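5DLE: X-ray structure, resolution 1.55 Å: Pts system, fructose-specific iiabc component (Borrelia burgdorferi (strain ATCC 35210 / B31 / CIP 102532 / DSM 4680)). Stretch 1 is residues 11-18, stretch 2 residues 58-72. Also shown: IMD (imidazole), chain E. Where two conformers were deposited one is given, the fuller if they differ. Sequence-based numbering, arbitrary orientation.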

# COMPACT_ATOMS: atom_id res chain seq x y z
N ALA A 11 -24.41 -14.77 -17.03
CA ALA A 11 -24.04 -13.40 -16.67
C ALA A 11 -23.01 -12.85 -17.64
O ALA A 11 -22.11 -13.58 -18.10
CB ALA A 11 -23.49 -13.35 -15.24
N GLU A 12 -23.14 -11.57 -17.97
CA GLU A 12 -22.15 -10.96 -18.84
C GLU A 12 -20.78 -10.97 -18.16
O GLU A 12 -20.66 -11.03 -16.94
CB GLU A 12 -22.52 -9.53 -19.16
CG GLU A 12 -23.83 -9.37 -19.85
CD GLU A 12 -23.93 -7.98 -20.34
OE1 GLU A 12 -23.02 -7.60 -21.10
OE2 GLU A 12 -24.85 -7.26 -19.91
N LYS A 13 -19.75 -10.89 -18.99
CA LYS A 13 -18.36 -11.00 -18.53
C LYS A 13 -17.65 -9.66 -18.64
O LYS A 13 -17.73 -8.97 -19.66
CB LYS A 13 -17.62 -12.06 -19.34
CG LYS A 13 -18.19 -13.50 -19.11
CD LYS A 13 -17.48 -14.50 -19.98
CE LYS A 13 -18.05 -15.89 -19.79
NZ LYS A 13 -17.16 -16.91 -20.38
N ILE A 14 -16.92 -9.31 -17.58
CA ILE A 14 -16.02 -8.15 -17.61
C ILE A 14 -14.60 -8.69 -17.55
O ILE A 14 -14.35 -9.67 -16.84
CB ILE A 14 -16.31 -7.21 -16.42
CG1 ILE A 14 -17.74 -6.67 -16.48
CG2 ILE A 14 -15.25 -6.06 -16.35
CD1 ILE A 14 -18.13 -5.80 -15.30
N VAL A 15 -13.68 -8.09 -18.30
CA VAL A 15 -12.26 -8.31 -18.01
C VAL A 15 -11.63 -6.98 -17.63
O VAL A 15 -12.08 -5.90 -18.06
CB VAL A 15 -11.49 -8.98 -19.17
CG1 VAL A 15 -12.07 -10.39 -19.42
CG2 VAL A 15 -11.52 -8.12 -20.44
N ALA A 16 -10.60 -7.05 -16.80
CA ALA A 16 -9.95 -5.82 -16.38
C ALA A 16 -8.44 -6.04 -16.31
O ALA A 16 -7.98 -7.18 -16.12
CB ALA A 16 -10.45 -5.35 -15.00
N VAL A 17 -7.68 -4.94 -16.42
CA VAL A 17 -6.26 -4.95 -16.08
C VAL A 17 -6.07 -3.86 -15.04
O VAL A 17 -6.55 -2.74 -15.24
CB VAL A 17 -5.34 -4.66 -17.29
CG1 VAL A 17 -3.88 -4.70 -16.87
CG2 VAL A 17 -5.60 -5.63 -18.44
N THR A 18 -5.35 -4.18 -13.95
CA THR A 18 -4.96 -3.13 -13.02
C THR A 18 -3.45 -3.06 -13.04
O THR A 18 -2.76 -4.09 -13.08
CB THR A 18 -5.51 -3.34 -11.64
OG1 THR A 18 -4.89 -4.48 -11.00
CG2 THR A 18 -7.06 -3.48 -11.69
N ALA A 58 -2.57 -13.06 -16.44
CA ALA A 58 -2.81 -12.33 -17.68
C ALA A 58 -4.11 -12.79 -18.35
O ALA A 58 -4.45 -13.98 -18.36
CB ALA A 58 -1.63 -12.52 -18.61
N LEU A 59 -4.82 -11.83 -18.91
CA LEU A 59 -6.02 -12.14 -19.69
C LEU A 59 -5.63 -13.02 -20.87
O LEU A 59 -4.61 -12.79 -21.52
CB LEU A 59 -6.69 -10.87 -20.20
CG LEU A 59 -7.11 -9.84 -19.11
CD1 LEU A 59 -7.73 -8.61 -19.77
CD2 LEU A 59 -8.05 -10.51 -18.10
N THR A 60 -6.48 -14.00 -21.16
CA THR A 60 -6.28 -14.78 -22.36
C THR A 60 -7.03 -14.15 -23.53
O THR A 60 -7.97 -13.35 -23.36
CB THR A 60 -6.77 -16.22 -22.17
OG1 THR A 60 -8.19 -16.24 -22.01
CG2 THR A 60 -6.10 -16.87 -20.95
N GLU A 61 -6.62 -14.55 -24.74
CA GLU A 61 -7.34 -14.13 -25.94
C GLU A 61 -8.82 -14.50 -25.84
O GLU A 61 -9.69 -13.70 -26.20
CB GLU A 61 -6.70 -14.76 -27.17
CG GLU A 61 -7.27 -14.26 -28.48
CD GLU A 61 -6.60 -14.86 -29.71
OE1 GLU A 61 -5.54 -15.51 -29.56
OE2 GLU A 61 -7.12 -14.68 -30.83
N GLU A 62 -9.12 -15.71 -25.35
CA GLU A 62 -10.52 -16.11 -25.27
C GLU A 62 -11.28 -15.27 -24.26
O GLU A 62 -12.44 -14.91 -24.49
CB GLU A 62 -10.63 -17.60 -24.93
CG GLU A 62 -12.05 -18.07 -24.80
CD GLU A 62 -12.71 -18.33 -26.16
OE1 GLU A 62 -12.05 -18.16 -27.22
OE2 GLU A 62 -13.90 -18.72 -26.17
N GLU A 63 -10.66 -14.96 -23.11
CA GLU A 63 -11.32 -14.11 -22.13
C GLU A 63 -11.65 -12.75 -22.71
O GLU A 63 -12.74 -12.20 -22.48
CB GLU A 63 -10.44 -13.96 -20.88
CG GLU A 63 -10.45 -15.22 -20.02
CD GLU A 63 -9.32 -15.28 -18.99
OE1 GLU A 63 -8.33 -14.51 -19.10
OE2 GLU A 63 -9.45 -16.12 -18.06
N ILE A 64 -10.72 -12.16 -23.45
CA ILE A 64 -11.00 -10.85 -24.04
C ILE A 64 -12.10 -10.98 -25.10
O ILE A 64 -12.99 -10.12 -25.20
CB ILE A 64 -9.70 -10.24 -24.60
CG1 ILE A 64 -8.72 -10.00 -23.45
CG2 ILE A 64 -10.02 -8.94 -25.32
CD1 ILE A 64 -7.30 -9.70 -23.98
N LYS A 65 -12.05 -12.03 -25.91
CA LYS A 65 -13.09 -12.27 -26.91
C LYS A 65 -14.48 -12.31 -26.28
O LYS A 65 -15.43 -11.70 -26.81
CB LYS A 65 -12.79 -13.59 -27.65
CG LYS A 65 -13.94 -14.02 -28.53
CD LYS A 65 -13.66 -15.41 -29.17
CE LYS A 65 -14.93 -15.96 -29.79
NZ LYS A 65 -15.82 -16.56 -28.74
N ASN A 66 -14.63 -13.01 -25.15
CA ASN A 66 -15.95 -13.21 -24.56
C ASN A 66 -16.45 -12.04 -23.73
O ASN A 66 -17.63 -12.02 -23.36
CB ASN A 66 -15.94 -14.48 -23.72
CG ASN A 66 -15.73 -15.72 -24.58
OD1 ASN A 66 -16.12 -15.75 -25.75
ND2 ASN A 66 -15.09 -16.74 -24.01
N ALA A 67 -15.59 -11.07 -23.42
CA ALA A 67 -15.97 -9.99 -22.51
C ALA A 67 -16.94 -9.02 -23.15
O ALA A 67 -16.84 -8.70 -24.34
CB ALA A 67 -14.69 -9.23 -22.11
N SER A 68 -17.85 -8.49 -22.33
CA SER A 68 -18.72 -7.41 -22.78
C SER A 68 -17.98 -6.09 -22.78
O SER A 68 -18.26 -5.22 -23.61
CB SER A 68 -19.95 -7.28 -21.89
OG SER A 68 -20.77 -8.41 -22.05
N VAL A 69 -17.09 -5.92 -21.81
CA VAL A 69 -16.36 -4.66 -21.62
C VAL A 69 -14.97 -4.99 -21.10
O VAL A 69 -14.76 -6.02 -20.46
CB VAL A 69 -17.12 -3.74 -20.63
CG1 VAL A 69 -18.42 -3.22 -21.25
CG2 VAL A 69 -17.53 -4.51 -19.39
N VAL A 70 -14.03 -4.07 -21.36
CA VAL A 70 -12.68 -4.11 -20.78
C VAL A 70 -12.51 -2.88 -19.90
O VAL A 70 -12.73 -1.75 -20.36
CB VAL A 70 -11.60 -4.08 -21.89
CG1 VAL A 70 -10.20 -4.04 -21.30
CG2 VAL A 70 -11.75 -5.29 -22.88
N ILE A 71 -12.08 -3.06 -18.65
CA ILE A 71 -11.81 -1.95 -17.74
C ILE A 71 -10.31 -1.94 -17.47
O ILE A 71 -9.73 -2.93 -17.02
CB ILE A 71 -12.60 -2.07 -16.43
CG1 ILE A 71 -14.10 -2.06 -16.73
CG2 ILE A 71 -12.22 -0.93 -15.42
CD1 ILE A 71 -14.93 -2.23 -15.48
N LEU A 72 -9.67 -0.82 -17.78
CA LEU A 72 -8.22 -0.67 -17.53
C LEU A 72 -8.06 0.33 -16.42
O LEU A 72 -8.41 1.50 -16.60
CB LEU A 72 -7.51 -0.17 -18.79
CG LEU A 72 -7.68 -1.03 -20.03
CD1 LEU A 72 -6.88 -0.44 -21.20
CD2 LEU A 72 -7.33 -2.53 -19.76
N1 IMD E . -25.40 -2.88 -19.12
C2 IMD E . -25.06 -4.20 -19.10
N3 IMD E . -24.98 -4.63 -20.38
C4 IMD E . -25.27 -3.60 -21.21
C5 IMD E . -25.54 -2.49 -20.41
O HOH W 1 -20.01 -11.00 -22.06
O HOH W 2 -14.38 -16.05 -20.72

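Strand 13-18 lies alongside the partner strand through Val70 to Leu72 in parallel register, their axes 4.7 Å apart at closest approach and 19° from perfect alignment, and together the two stretches bury 720 Å². Backbone bonds carry the pairing: Ser68 N donates to Lys13 O (2.7 Å), Val15 N to Val69 O (3.2 Å), Ile71 N to Val15 O (2.9 Å) and Val17 N to Ile71 O (2.9 Å). Val15 and Ile71 thus each use both N and O on the neighbouring strand. Where the backbones draw closest, Ala16 CA comes within 3.0 Å of Ile71 O in a CA-H...O contact; the alanine's single methyl adds little bulk at this narrow point.

Alternation sorts the side chains onto two faces. On one face lie Ile14, Ala16, Val69 and Ile71, with Ala16 the low point among branched neighbours. Ile14 CG1 rests 3.6 Å from Val69 CG2, while Ile14 CG2 meets Ile71 CD1 at 3.9 Å, so the isoleucine touches two neighbours on the partner strand. Ala16 CB stands low beside Ile71, 4.2 Å from its CB.

The other face, with Val15, Val17, Val70 and Leu72, is covered at Val15 by the helix and the segment before it. Val15 is the main bump, with 127 Å² covered by stretch 2, and it fills a pocket walled by Leu59, Glu63, Ala67 and Val70. Its CB lies 3.8 Å from Leu59 CD1; CG1 lies 3.6 Å from Glu63 O; CG2 packs against Ala67 CB (3.8 Å) and Val70 CG2 (3.7 Å). A compact branched side chain suits this hollow, and both methyls touch Ala67 CB. Leu59, in the mt rotamer, also reaches Val17: its CD1 is 3.9 Å from Val17 CG2, which in turn lies 3.8 Å from Leu72 CD2.

Thr60 OG1 caps the helix behind this pocket by accepting from Glu63 N (3.0 Å), and Glu63 OE1 accepts a hydrogen bond from Thr60 N (2.8 Å).

Polar groups close the exposed end. Glu12 CB points sideways, but the carboxylate comes nearer, and OE1 accepts from Ser68 OG at 2.6 Å; OE2 accepts from imidazole N3 (2.7 Å), a molecule probably left from crystallisation. A water accepts from Lys13 N and donates to Asn66 O and Ser68 OG, bridging the two stretches. Lys13 stretches its aliphatic chain past Asn66, CD to CB 4.0 Å, keeping its ammonium at the surface, where NZ donates to a second water.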